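PDB 6FWY: B-type Cna protein from Enterococcus faecium, which is of unknown function but belongs to the LPXTG-anchored surface proteins with a thioester domain, which probably attach covalently to target molecules. Local coordinates for residues Q107-V112 with E142-Y147; G84-K89 with T100-A105; I122-P127 with A132-V137; V27-P30 with N34-M37. All coordinates share one frame; numbering follows the deposited sequence.

Contact 1: residues Q107-V112 with E142-Y147; sequences QLVSWV and EKIYDY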
loop_
_atom_site.group_PDB
_atom_site.type_symbol
_atom_site.label_atom_id
_atom_site.label_comp_id
_atom_site.label_asym_id
_atom_site.label_seq_id
_atom_site.Cartn_x
_atom_site.Cartn_y
_atom_site.Cartn_z
ATOM N N GLN A 107 -7.655 16.584 1.548
ATOM C CA GLN A 107 -9.060 16.216 1.791
ATOM C C GLN A 107 -9.953 16.586 0.588
ATOM O O GLN A 107 -10.913 15.883 0.278
ATOM C CB GLN A 107 -9.572 16.876 3.086
ATOM C CG GLN A 107 -11.056 16.684 3.411
ATOM C CD GLN A 107 -11.441 15.219 3.523
ATOM O OE1 GLN A 107 -11.120 14.565 4.500
ATOM N NE2 GLN A 107 -12.132 14.705 2.517
ATOM N N LEU A 108 -9.623 17.690 -0.075
ATOM C CA LEU A 108 -10.359 18.109 -1.263
ATOM C C LEU A 108 -10.207 17.058 -2.378
ATOM O O LEU A 108 -11.185 16.637 -2.969
ATOM C CB LEU A 108 -9.877 19.497 -1.694
ATOM C CG LEU A 108 -10.648 20.270 -2.758
ATOM C CD1 LEU A 108 -12.147 20.392 -2.455
ATOM C CD2 LEU A 108 -9.981 21.637 -2.834
ATOM N N VAL A 109 -8.979 16.588 -2.599
ATOM C CA VAL A 109 -8.708 15.448 -3.494
ATOM C C VAL A 109 -9.530 14.212 -3.091
ATOM O O VAL A 109 -10.194 13.605 -3.933
ATOM C CB VAL A 109 -7.203 15.082 -3.541
ATOM C CG1 VAL A 109 -6.958 13.787 -4.320
ATOM C CG2 VAL A 109 -6.430 16.222 -4.161
ATOM N N SER A 110 -9.499 13.858 -1.820
ATOM C CA SER A 110 -10.302 12.735 -1.335
ATOM C C SER A 110 -11.801 12.851 -1.699
ATOM O O SER A 110 -12.404 11.895 -2.174
ATOM C CB SER A 110 -10.149 12.575 0.181
ATOM O OG SER A 110 -10.824 11.421 0.637
ATOM N N TRP A 111 -12.378 14.027 -1.470
ATOM C CA TRP A 111 -13.795 14.257 -1.759
ATOM C C TRP A 111 -14.111 14.080 -3.250
ATOM O O TRP A 111 -15.103 13.466 -3.601
ATOM C CB TRP A 111 -14.241 15.645 -1.287
ATOM C CG TRP A 111 -14.519 15.786 0.202
ATOM C CD1 TRP A 111 -15.060 14.841 1.043
ATOM C CD2 TRP A 111 -14.321 16.953 0.999
ATOM N NE1 TRP A 111 -15.212 15.357 2.290
ATOM C CE2 TRP A 111 -14.759 16.643 2.305
ATOM C CE3 TRP A 111 -13.804 18.222 0.746
ATOM C CZ2 TRP A 111 -14.689 17.561 3.358
ATOM C CZ3 TRP A 111 -13.759 19.144 1.780
ATOM C CH2 TRP A 111 -14.185 18.814 3.066
ATOM N N VAL A 112 -13.239 14.611 -4.104
ATOM C CA VAL A 112 -13.383 14.502 -5.557
ATOM C C VAL A 112 -13.211 13.059 -6.018
ATOM O O VAL A 112 -14.042 12.546 -6.742
ATOM C CB VAL A 112 -12.400 15.440 -6.283
ATOM C CG1 VAL A 112 -12.430 15.221 -7.799
ATOM C CG2 VAL A 112 -12.747 16.890 -5.958
ATOM N N GLU A 142 -4.246 20.771 -7.131
ATOM C CA GLU A 142 -3.934 20.404 -8.512
ATOM C C GLU A 142 -2.711 19.500 -8.637
ATOM O O GLU A 142 -2.682 18.592 -9.466
ATOM C CB GLU A 142 -3.755 21.658 -9.370
ATOM C CG GLU A 142 -5.067 22.373 -9.588
ATOM C CD GLU A 142 -4.929 23.742 -10.233
ATOM O OE1 GLU A 142 -3.801 24.196 -10.566
ATOM O OE2 GLU A 142 -5.980 24.387 -10.425
ATOM N N LYS A 143 -1.696 19.768 -7.826
ATOM C CA LYS A 143 -0.533 18.888 -7.777
ATOM C C LYS A 143 -0.961 17.488 -7.330
ATOM O O LYS A 143 -0.693 16.517 -8.010
ATOM C CB LYS A 143 0.535 19.443 -6.833
ATOM C CG LYS A 143 1.853 18.675 -6.901
ATOM C CD LYS A 143 2.979 19.392 -6.177
ATOM C CE LYS A 143 3.987 18.419 -5.537
ATOM N NZ LYS A 143 5.062 18.009 -6.469
ATOM N N ILE A 144 -1.638 17.400 -6.194
ATOM C CA ILE A 144 -1.998 16.100 -5.604
ATOM C C ILE A 144 -2.969 15.350 -6.523
ATOM O O ILE A 144 -2.793 14.156 -6.779
ATOM C CB ILE A 144 -2.579 16.249 -4.174
ATOM C CG1 ILE A 144 -1.550 16.898 -3.226
ATOM C CG2 ILE A 144 -2.992 14.898 -3.592
ATOM C CD1 ILE A 144 -2.198 17.524 -1.985
ATOM N N TYR A 145 -3.983 16.054 -7.026
ATOM C CA TYR A 145 -5.002 15.449 -7.885
ATOM C C TYR A 145 -4.387 14.906 -9.180
ATOM O O TYR A 145 -4.633 13.764 -9.558
ATOM C CB TYR A 145 -6.092 16.473 -8.183
ATOM C CG TYR A 145 -7.273 15.954 -8.944
ATOM C CD1 TYR A 145 -8.061 14.956 -8.421
ATOM C CD2 TYR A 145 -7.623 16.486 -10.181
ATOM C CE1 TYR A 145 -9.171 14.471 -9.106
ATOM C CE2 TYR A 145 -8.744 16.031 -10.871
ATOM C CZ TYR A 145 -9.502 15.006 -10.323
ATOM O OH TYR A 145 -10.606 14.511 -10.969
ATOM N N ASP A 146 -3.564 15.718 -9.838
ATOM C CA ASP A 146 -2.867 15.288 -11.045
ATOM C C ASP A 146 -2.084 13.987 -10.809
ATOM O O ASP A 146 -2.157 13.063 -11.611
ATOM C CB ASP A 146 -1.936 16.393 -11.543
ATOM C CG ASP A 146 -1.299 16.070 -12.904
ATOM O OD1 ASP A 146 -1.957 15.415 -13.752
ATOM O OD2 ASP A 146 -0.113 16.420 -13.136
ATOM N N TYR A 147 -1.364 13.919 -9.690
ATOM C CA TYR A 147 -0.616 12.724 -9.336
ATOM C C TYR A 147 -1.552 11.527 -9.061
ATOM O O TYR A 147 -1.321 10.429 -9.555
ATOM C CB TYR A 147 0.311 12.999 -8.148
ATOM C CG TYR A 147 1.102 11.784 -7.723
ATOM C CD1 TYR A 147 2.064 11.227 -8.569
ATOM C CD2 TYR A 147 0.872 11.175 -6.489
ATOM C CE1 TYR A 147 2.783 10.110 -8.197
ATOM C CE2 TYR A 147 1.588 10.051 -6.116
ATOM C CZ TYR A 147 2.542 9.527 -6.965
ATOM O OH TYR A 147 3.240 8.411 -6.584
#

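Contact 2: residues G84-K89 with T100-A105; sequences GGFPSK and TEAWYA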
loop_
_atom_site.group_PDB
_atom_site.type_symbol
_atom_site.label_atom_id
_atom_site.label_comp_id
_atom_site.label_asym_id
_atom_site.label_seq_id
_atom_site.Cartn_x
_atom_site.Cartn_y
_atom_site.Cartn_z
ATOM N N GLY A 84 1.410 11.145 -2.411
ATOM C CA GLY A 84 1.698 12.471 -2.973
ATOM C C GLY A 84 1.058 13.651 -2.264
ATOM O O GLY A 84 1.231 14.778 -2.688
ATOM N N GLY A 85 0.334 13.384 -1.183
ATOM C CA GLY A 85 -0.366 14.408 -0.406
ATOM C C GLY A 85 0.151 14.485 1.035
ATOM O O GLY A 85 1.201 13.921 1.378
ATOM N N PHE A 86 -0.595 15.201 1.868
ATOM C CA PHE A 86 -0.160 15.500 3.228
ATOM C C PHE A 86 -0.546 14.305 4.123
ATOM O O PHE A 86 -1.618 13.726 3.885
ATOM C CB PHE A 86 -0.800 16.810 3.700
ATOM C CG PHE A 86 -0.529 17.149 5.141
ATOM C CD1 PHE A 86 -1.382 16.689 6.140
ATOM C CD2 PHE A 86 0.556 17.931 5.496
ATOM C CE1 PHE A 86 -1.136 16.992 7.482
ATOM C CE2 PHE A 86 0.811 18.228 6.838
ATOM C CZ PHE A 86 -0.042 17.772 7.832
ATOM N N PRO A 87 0.290 13.908 5.108
ATOM C CA PRO A 87 1.600 14.505 5.436
ATOM C C PRO A 87 2.825 13.825 4.834
ATOM O O PRO A 87 3.946 14.118 5.249
ATOM C CB PRO A 87 1.650 14.338 6.955
ATOM C CG PRO A 87 1.013 12.991 7.153
ATOM C CD PRO A 87 -0.116 12.937 6.138
ATOM N N SER A 88 2.617 12.911 3.887
ATOM C CA SER A 88 3.725 12.244 3.201
ATOM C C SER A 88 4.593 13.284 2.497
ATOM O O SER A 88 5.810 13.202 2.547
ATOM C CB SER A 88 3.177 11.207 2.222
ATOM O OG SER A 88 4.202 10.708 1.389
ATOM N N LYS A 89 3.952 14.265 1.861
ATOM C CA LYS A 89 4.637 15.454 1.371
ATOM C C LYS A 89 4.374 16.622 2.322
ATOM O O LYS A 89 3.262 16.743 2.890
ATOM C CB LYS A 89 4.130 15.815 -0.019
ATOM C CG LYS A 89 4.295 14.702 -1.041
ATOM C CD LYS A 89 5.768 14.428 -1.352
ATOM C CE LYS A 89 5.929 13.468 -2.478
ATOM N NZ LYS A 89 7.374 13.292 -2.745
ATOM N N THR A 100 -2.324 23.083 7.677
ATOM C CA THR A 100 -3.793 23.060 7.580
ATOM C C THR A 100 -4.216 23.144 6.124
ATOM O O THR A 100 -5.086 22.400 5.703
ATOM C CB THR A 100 -4.462 24.196 8.358
ATOM O OG1 THR A 100 -4.061 24.143 9.713
ATOM C CG2 THR A 100 -5.983 24.051 8.324
ATOM N N GLU A 101 -3.589 24.053 5.378
ATOM C CA GLU A 101 -3.822 24.179 3.935
ATOM C C GLU A 101 -3.435 22.903 3.181
ATOM O O GLU A 101 -4.154 22.481 2.282
ATOM C CB GLU A 101 -3.051 25.371 3.345
ATOM C CG GLU A 101 -3.603 26.734 3.738
ATOM C CD GLU A 101 -2.723 27.909 3.353
ATOM O OE1 GLU A 101 -1.840 27.764 2.463
ATOM O OE2 GLU A 101 -2.930 28.995 3.937
ATOM N N ALA A 102 -2.295 22.313 3.544
ATOM C CA ALA A 102 -1.824 21.071 2.900
ATOM C C ALA A 102 -2.787 19.915 3.176
ATOM O O ALA A 102 -3.190 19.205 2.264
ATOM C CB ALA A 102 -0.406 20.728 3.347
ATOM N N TRP A 103 -3.165 19.749 4.436
ATOM C CA TRP A 103 -4.155 18.745 4.806
ATOM C C TRP A 103 -5.495 18.944 4.078
ATOM O O TRP A 103 -6.049 17.985 3.535
ATOM C CB TRP A 103 -4.380 18.732 6.317
ATOM C CG TRP A 103 -5.690 18.102 6.711
ATOM C CD1 TRP A 103 -6.044 16.790 6.613
ATOM C CD2 TRP A 103 -6.818 18.782 7.239
ATOM N NE1 TRP A 103 -7.329 16.611 7.053
ATOM C CE2 TRP A 103 -7.832 17.819 7.444
ATOM C CE3 TRP A 103 -7.084 20.125 7.541
ATOM C CZ2 TRP A 103 -9.093 18.147 7.958
ATOM C CZ3 TRP A 103 -8.333 20.457 8.048
ATOM C CH2 TRP A 103 -9.322 19.469 8.258
ATOM N N TYR A 104 -6.013 20.172 4.060
ATOM C CA TYR A 104 -7.312 20.432 3.421
ATOM C C TYR A 104 -7.272 20.171 1.920
ATOM O O TYR A 104 -8.223 19.614 1.347
ATOM C CB TYR A 104 -7.797 21.857 3.704
ATOM C CG TYR A 104 -9.211 22.106 3.245
ATOM C CD1 TYR A 104 -10.298 21.744 4.038
ATOM C CD2 TYR A 104 -9.461 22.710 2.025
ATOM C CE1 TYR A 104 -11.607 21.974 3.617
ATOM C CE2 TYR A 104 -10.763 22.950 1.600
ATOM C CZ TYR A 104 -11.824 22.578 2.401
ATOM O OH TYR A 104 -13.100 22.820 1.989
ATOM N N ALA A 105 -6.185 20.597 1.278
ATOM C CA ALA A 105 -5.937 20.295 -0.142
ATOM C C ALA A 105 -6.031 18.812 -0.409
ATOM O O ALA A 105 -6.625 18.404 -1.393
ATOM C CB ALA A 105 -4.563 20.797 -0.574
#

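Contact 3: residues I122-P127 with A132-V137; sequences IVWSHP and AETARV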
loop_
_atom_site.group_PDB
_atom_site.type_symbol
_atom_site.label_atom_id
_atom_site.label_comp_id
_atom_site.label_asym_id
_atom_site.label_seq_id
_atom_site.Cartn_x
_atom_site.Cartn_y
_atom_site.Cartn_z
ATOM N N ILE A 122 -16.265 23.136 -7.970
ATOM C CA ILE A 122 -15.501 23.831 -6.932
ATOM C C ILE A 122 -15.486 25.338 -7.169
ATOM O O ILE A 122 -15.107 25.772 -8.230
ATOM C CB ILE A 122 -14.062 23.282 -6.802
ATOM C CG1 ILE A 122 -14.090 21.797 -6.409
ATOM C CG2 ILE A 122 -13.298 24.058 -5.727
ATOM C CD1 ILE A 122 -12.752 21.085 -6.493
ATOM N N VAL A 123 -15.904 26.102 -6.163
ATOM C CA VAL A 123 -15.790 27.569 -6.129
ATOM C C VAL A 123 -14.511 27.954 -5.369
ATOM O O VAL A 123 -14.398 27.706 -4.163
ATOM C CB VAL A 123 -17.053 28.234 -5.488
ATOM C CG1 VAL A 123 -16.928 29.748 -5.427
ATOM C CG2 VAL A 123 -18.294 27.867 -6.279
ATOM N N TRP A 124 -13.567 28.577 -6.064
ATOM C CA TRP A 124 -12.221 28.823 -5.529
ATOM C C TRP A 124 -12.156 30.121 -4.754
ATOM O O TRP A 124 -11.394 31.025 -5.091
ATOM C CB TRP A 124 -11.183 28.783 -6.652
ATOM C CG TRP A 124 -11.100 27.428 -7.262
ATOM C CD1 TRP A 124 -11.678 27.016 -8.435
ATOM C CD2 TRP A 124 -10.455 26.272 -6.700
ATOM N NE1 TRP A 124 -11.404 25.687 -8.644
ATOM C CE2 TRP A 124 -10.665 25.203 -7.597
ATOM C CE3 TRP A 124 -9.713 26.046 -5.530
ATOM C CZ2 TRP A 124 -10.156 23.928 -7.371
ATOM C CZ3 TRP A 124 -9.215 24.773 -5.292
ATOM C CH2 TRP A 124 -9.436 23.723 -6.212
ATOM N N SER A 125 -12.968 30.200 -3.706
ATOM C CA SER A 125 -13.023 31.370 -2.829
ATOM C C SER A 125 -13.889 31.024 -1.629
ATOM O O SER A 125 -14.765 30.158 -1.707
ATOM C CB SER A 125 -13.596 32.612 -3.554
ATOM O OG SER A 125 -14.955 32.406 -3.901
ATOM N N HIS A 126 -13.616 31.698 -0.519
ATOM C CA HIS A 126 -14.337 31.514 0.741
ATOM C C HIS A 126 -14.310 32.847 1.517
ATOM O O HIS A 126 -13.254 33.488 1.604
ATOM C CB HIS A 126 -13.675 30.398 1.545
ATOM C CG HIS A 126 -14.474 29.951 2.736
ATOM N ND1 HIS A 126 -15.173 28.767 2.754
ATOM C CD2 HIS A 126 -14.699 30.538 3.931
ATOM C CE1 HIS A 126 -15.800 28.654 3.910
ATOM N NE2 HIS A 126 -15.542 29.724 4.632
ATOM N N PRO A 127 -15.455 33.272 2.102
ATOM C CA PRO A 127 -15.525 34.600 2.780
ATOM C C PRO A 127 -14.586 34.842 3.982
ATOM O O PRO A 127 -14.346 35.999 4.339
ATOM C CB PRO A 127 -16.991 34.699 3.236
ATOM C CG PRO A 127 -17.528 33.312 3.174
ATOM C CD PRO A 127 -16.766 32.586 2.097
ATOM N N ALA A 132 -5.103 34.629 -1.636
ATOM C CA ALA A 132 -3.766 34.000 -1.619
ATOM C C ALA A 132 -3.773 32.668 -0.873
ATOM O O ALA A 132 -3.149 31.702 -1.331
ATOM C CB ALA A 132 -2.722 34.946 -1.039
ATOM N N GLU A 133 -4.499 32.606 0.252
ATOM C CA GLU A 133 -4.697 31.342 0.991
ATOM C C GLU A 133 -5.358 30.280 0.105
ATOM O O GLU A 133 -4.860 29.173 -0.058
ATOM C CB GLU A 133 -5.546 31.558 2.251
ATOM C CG GLU A 133 -4.822 32.274 3.387
ATOM C CD GLU A 133 -5.705 32.478 4.618
ATOM O OE1 GLU A 133 -6.805 33.076 4.512
ATOM O OE2 GLU A 133 -5.291 32.060 5.710
ATOM N N THR A 134 -6.491 30.658 -0.497
ATOM C CA THR A 134 -7.246 29.749 -1.343
ATOM C C THR A 134 -6.401 29.304 -2.548
ATOM O O THR A 134 -6.432 28.128 -2.901
ATOM C CB THR A 134 -8.592 30.393 -1.745
ATOM O OG1 THR A 134 -9.405 30.493 -0.566
ATOM C CG2 THR A 134 -9.324 29.600 -2.836
ATOM N N ALA A 135 -5.638 30.230 -3.144
ATOM C CA ALA A 135 -4.779 29.920 -4.295
ATOM C C ALA A 135 -3.641 28.921 -3.978
ATOM O O ALA A 135 -3.305 28.072 -4.814
ATOM C CB ALA A 135 -4.209 31.206 -4.891
ATOM N N ARG A 136 -3.047 29.027 -2.793
ATOM C CA ARG A 136 -2.089 28.009 -2.330
ATOM C C ARG A 136 -2.769 26.642 -2.208
ATOM O O ARG A 136 -2.235 25.636 -2.666
ATOM C CB ARG A 136 -1.460 28.414 -0.995
ATOM C CG ARG A 136 -0.446 29.538 -1.110
ATOM C CD ARG A 136 0.362 29.695 0.161
ATOM N NE ARG A 136 -0.481 30.055 1.302
ATOM C CZ ARG A 136 -0.736 31.300 1.721
ATOM N NH1 ARG A 136 -0.232 32.357 1.095
ATOM N NH2 ARG A 136 -1.529 31.489 2.778
ATOM N N VAL A 137 -3.972 26.628 -1.635
ATOM C CA VAL A 137 -4.770 25.399 -1.568
ATOM C C VAL A 137 -5.076 24.828 -2.965
ATOM O O VAL A 137 -4.916 23.616 -3.197
ATOM C CB VAL A 137 -6.064 25.597 -0.739
ATOM C CG1 VAL A 137 -6.992 24.395 -0.848
ATOM C CG2 VAL A 137 -5.712 25.848 0.710
#

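Contact 4: residues V27-P30 with N34-M37; sequences VNMP and NEWM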
loop_
_atom_site.group_PDB
_atom_site.type_symbol
_atom_site.label_atom_id
_atom_site.label_comp_id
_atom_site.label_asym_id
_atom_site.label_seq_id
_atom_site.Cartn_x
_atom_site.Cartn_y
_atom_site.Cartn_z
ATOM N N VAL A 27 -18.496 24.739 -2.756
ATOM C CA VAL A 27 -18.915 23.901 -3.864
ATOM C C VAL A 27 -20.362 24.203 -4.237
ATOM O O VAL A 27 -21.256 24.163 -3.361
ATOM C CB VAL A 27 -18.804 22.398 -3.557
ATOM C CG1 VAL A 27 -19.194 21.560 -4.764
ATOM C CG2 VAL A 27 -17.395 22.027 -3.090
ATOM N N ASN A 28 -20.572 24.476 -5.533
ATOM C CA ASN A 28 -21.897 24.475 -6.123
ATOM C C ASN A 28 -22.418 23.047 -6.185
ATOM O O ASN A 28 -22.059 22.260 -7.049
ATOM C CB ASN A 28 -21.900 25.099 -7.538
ATOM C CG ASN A 28 -21.541 26.575 -7.522
ATOM O OD1 ASN A 28 -21.910 27.307 -6.610
ATOM N ND2 ASN A 28 -20.803 27.004 -8.529
ATOM N N MET A 29 -23.237 22.714 -5.202
ATOM C CA MET A 29 -23.871 21.428 -5.106
ATOM C C MET A 29 -25.204 21.539 -5.799
ATOM O O MET A 29 -25.738 22.637 -5.900
ATOM C CB MET A 29 -24.063 21.065 -3.628
ATOM C CG MET A 29 -22.757 20.645 -2.971
ATOM S SD MET A 29 -21.899 19.207 -3.676
ATOM C CE MET A 29 -22.587 17.827 -2.743
ATOM N N PRO A 30 -25.798 20.399 -6.189
ATOM C CA PRO A 30 -27.047 20.481 -6.969
ATOM C C PRO A 30 -28.215 21.321 -6.444
ATOM O O PRO A 30 -28.882 21.960 -7.239
ATOM C CB PRO A 30 -27.505 19.037 -7.053
ATOM C CG PRO A 30 -26.226 18.247 -7.004
ATOM C CD PRO A 30 -25.342 19.000 -6.033
ATOM N N ASN A 34 -22.610 27.550 -3.685
ATOM C CA ASN A 34 -21.603 28.069 -2.751
ATOM C C ASN A 34 -21.651 27.394 -1.355
ATOM O O ASN A 34 -21.405 28.024 -0.331
ATOM C CB ASN A 34 -21.714 29.605 -2.616
ATOM C CG ASN A 34 -21.341 30.335 -3.899
ATOM O OD1 ASN A 34 -20.408 29.966 -4.582
ATOM N ND2 ASN A 34 -22.116 31.370 -4.245
ATOM N N GLU A 35 -21.967 26.100 -1.331
ATOM C CA GLU A 35 -22.062 25.339 -0.090
ATOM C C GLU A 35 -20.648 25.182 0.528
ATOM O O GLU A 35 -19.685 24.885 -0.181
ATOM C CB GLU A 35 -22.664 23.969 -0.368
ATOM C CG GLU A 35 -22.873 23.126 0.867
ATOM C CD GLU A 35 -23.520 21.780 0.591
ATOM O OE1 GLU A 35 -24.547 21.724 -0.139
ATOM O OE2 GLU A 35 -23.041 20.767 1.162
ATOM N N TRP A 36 -20.545 25.418 1.837
ATOM C CA TRP A 36 -19.265 25.293 2.550
ATOM C C TRP A 36 -18.901 23.817 2.701
ATOM O O TRP A 36 -19.781 22.952 2.816
ATOM C CB TRP A 36 -19.293 25.950 3.933
ATOM C CG TRP A 36 -19.332 27.450 3.936
ATOM C CD1 TRP A 36 -19.788 28.285 2.926
ATOM C CD2 TRP A 36 -18.990 28.305 5.026
ATOM N NE1 TRP A 36 -19.718 29.592 3.327
ATOM C CE2 TRP A 36 -19.229 29.640 4.606
ATOM C CE3 TRP A 36 -18.488 28.082 6.314
ATOM C CZ2 TRP A 36 -18.975 30.744 5.437
ATOM C CZ3 TRP A 36 -18.234 29.186 7.137
ATOM C CH2 TRP A 36 -18.483 30.506 6.686
ATOM N N MET A 37 -17.595 23.564 2.666
ATOM C CA MET A 37 -17.060 22.227 2.847
ATOM C C MET A 37 -16.085 22.227 4.028
ATOM O O MET A 37 -14.869 22.280 3.854
ATOM C CB MET A 37 -16.400 21.757 1.561
ATOM C CG MET A 37 -17.382 21.507 0.423
ATOM S SD MET A 37 -18.500 20.151 0.779
ATOM C CE MET A 37 -19.746 20.336 -0.447
#

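Contact 1: residues Q107-V112 with E142-Y147
V109 pushes one methyl, CG2, into the corner between I144 and Y145. It lies 3.7 Å from I144 CG2, 3.8 Å from the backbone N of Y145 and 4.0 Å from Y145 CB, while V109 CG1 stands at the edge of the tyrosine ring, close to its plane. One turn further on, V112 offers CG1 to the far part of the same ring, 3.6 Å from Y145 CE1 and 3.7 Å from Y145 OH, the two side chains crossing nearly at right angles. With Y145 CG anti to N (chi1 -174°), the ring runs out alongside helix 107-112, past V109 toward V112. Behind these side chains the two helix axes approach to 9.4 Å and cross at -41°. F141, one turn before Y145, touches L108, V109 and V112, and M81 of helix 76-84 reaches V109. A different side of helix 107-112 faces strand 49-52, where Q107 OE1 and S110 OG bond the backbone N and O of C52. That is consistent with the Cys-Gln pair of a thioester domain, although Q107 is modelled here with an intact amide. The helix-helix contact itself is apolar, so shape and burial hold it, whereas Q107 and S110 bond C52.

Contact 2: residues G84-K89 with T100-A105
The F86 ring carries P87 on one face: P87 CB stands 3.7 Å above the ring plane, over its centre, the geometry of a CH-pi contact between an aromatic residue and a proline joined by a cis peptide bond. W103 turns its indole away from F86 and meets the ring of Y51, the planes about 25° apart. What W103 gives to F86 is therefore its CB, 3.6 Å from F86 CD1 and 3.9 Å from F86 CE1. A102 CB meets the other ortho carbon, 3.7 Å from F86 CD2. The phenyl group thus straddles the backbone between two successive residues of the helix, with F86 CG 3.8 Å from W103 N and F86 CB 3.7 Å from A102 O. A first torsion of 174° sets F86 CG anti to its N, which carries the ring out from the loop onto the helix. The loop that follows helix 76-84 is in this way fastened to helix 99-113.

T106 OG1, just past 100-105, bridges F86 N and A102 O, while F86 O is bonded to Y51 OH. Within 84-89 the chain is closed by K89 N giving a 2.8 Å bond to G85 O.

Bonds to both N and O of F86 probably help hold the loop in place. Between the two segments themselves the contact is van der Waals packing of the F86 side chain on the CB atoms of A102 and W103 and the peptide between them, so a partly exposed phenylalanine lies against buried A102 and W103 with its backbone polar atoms satisfied.

Contact 3: residues I122-P127 with A132-V137
Coming off strand 122-123, the chain folds through an inverse gamma turn centred on W124, with a weak bond of 2.9 Å from S125 N to V123 O, and then runs extended through H126 past helix 132-137, CA of S125 and CA of T134 being 6.2 Å apart. T134 does most of the touching. Its CG2 methyl packs against the peptide link after W124, 3.4 Å from W124 O and 3.8 Å from S125 N, and also lies at the edge of the indole, near its plane, with W124 CB 4.3 Å away. With T134 CG2 anti to N, the hydroxyl is left beside N (chi1 -68°) and finds its hydrogen-bonding partner in the carbonyl O of Y24. H126 N, 4.4 Å from T134 OG1, is too distant to bond it. One residue thus serves both polarities: the methyl meets the turn, and OG1 ties the helix to the loop before strand 26-29. The indole of W124 is covered on one face by I122 CG2, 3.4 Å above the plane and over its centre. S125 points away from the helix and bonds R26 NH2 through OG. H126 starts toward the helix but carries its ring away from it.

Strand 122-123 pairs antiparallel with strand 26-29, so the turn at W124 carries the chain from that sheet to helix 131-150, with helix 99-113 packed on the same region.

Contact 4: residues V27-P30 with N34-M37
Three hydrogen bonds join V27-P30 to N34-M37. V27 and E35 make an antiparallel hydrogen-bonded pair: V27 N reaches E35 O at 2.8 Å in the carbonyl plane, nearly straight at 158°, while E35 N meets V27 O at 2.9 Å from well above the V27 carbonyl plane (49° out of it), a less favourable approach. The third bond comes from the N28 side chain, whose OD1 accepts N34 N at 3.0 Å; the side chains of N28 and N34 lie alongside each other, pointing the same way, with their amide planes clearly turned against each other. The apolar contacts gather on M37. V27 CG2 lies 3.6 Å from M37 CG, and the bend at chi2 of M37 (-65°) helps bring its CE to 3.8 Å from V27 CB and 3.9 Å from M29 CG. Of the mixed contacts, the extended E35 side chain sets OE1 3.5 Å from M29 CG. E35 OE2 lies close to E56 OE1, which may favour protonation of one or the other.

These bonds belong to the hairpin of strands 26-29 and 32-44. Strand 122-123 is the neighbouring antiparallel partner of strand 26-29, with N28 also bonded to Q121; V123 touches N28 and N34, and M37 O accepts a bond from Y104 OH of helix 99-113.

Helix 99-113 links contacts 1 and 2, whose centres are about 10 Å apart; I144 CG1 comes 3.5 Å from G84 O. Helix 131-150 likewise serves contacts 1 and 3 (centres about 14 Å apart), and contact 3 is nested in the loop that contact 1 closes. Separately, helix 99-113 meets the turn after strand 122-123, L108 CD2 lying 4.0 Å from W124 CH2. A salt bridge of 2.9 Å from R136 NE to E101 OE1 ties contact 3 to contact 2. Contact 4 shares its sheet with contact 3, P127 CG lying 3.7 Å from W36 CZ2. W111 CH2 of contact 1 reaches M37 O of contact 4 at 3.6 Å. Of the four, contact 1 includes Q107, the probable thioester glutamine facing C52.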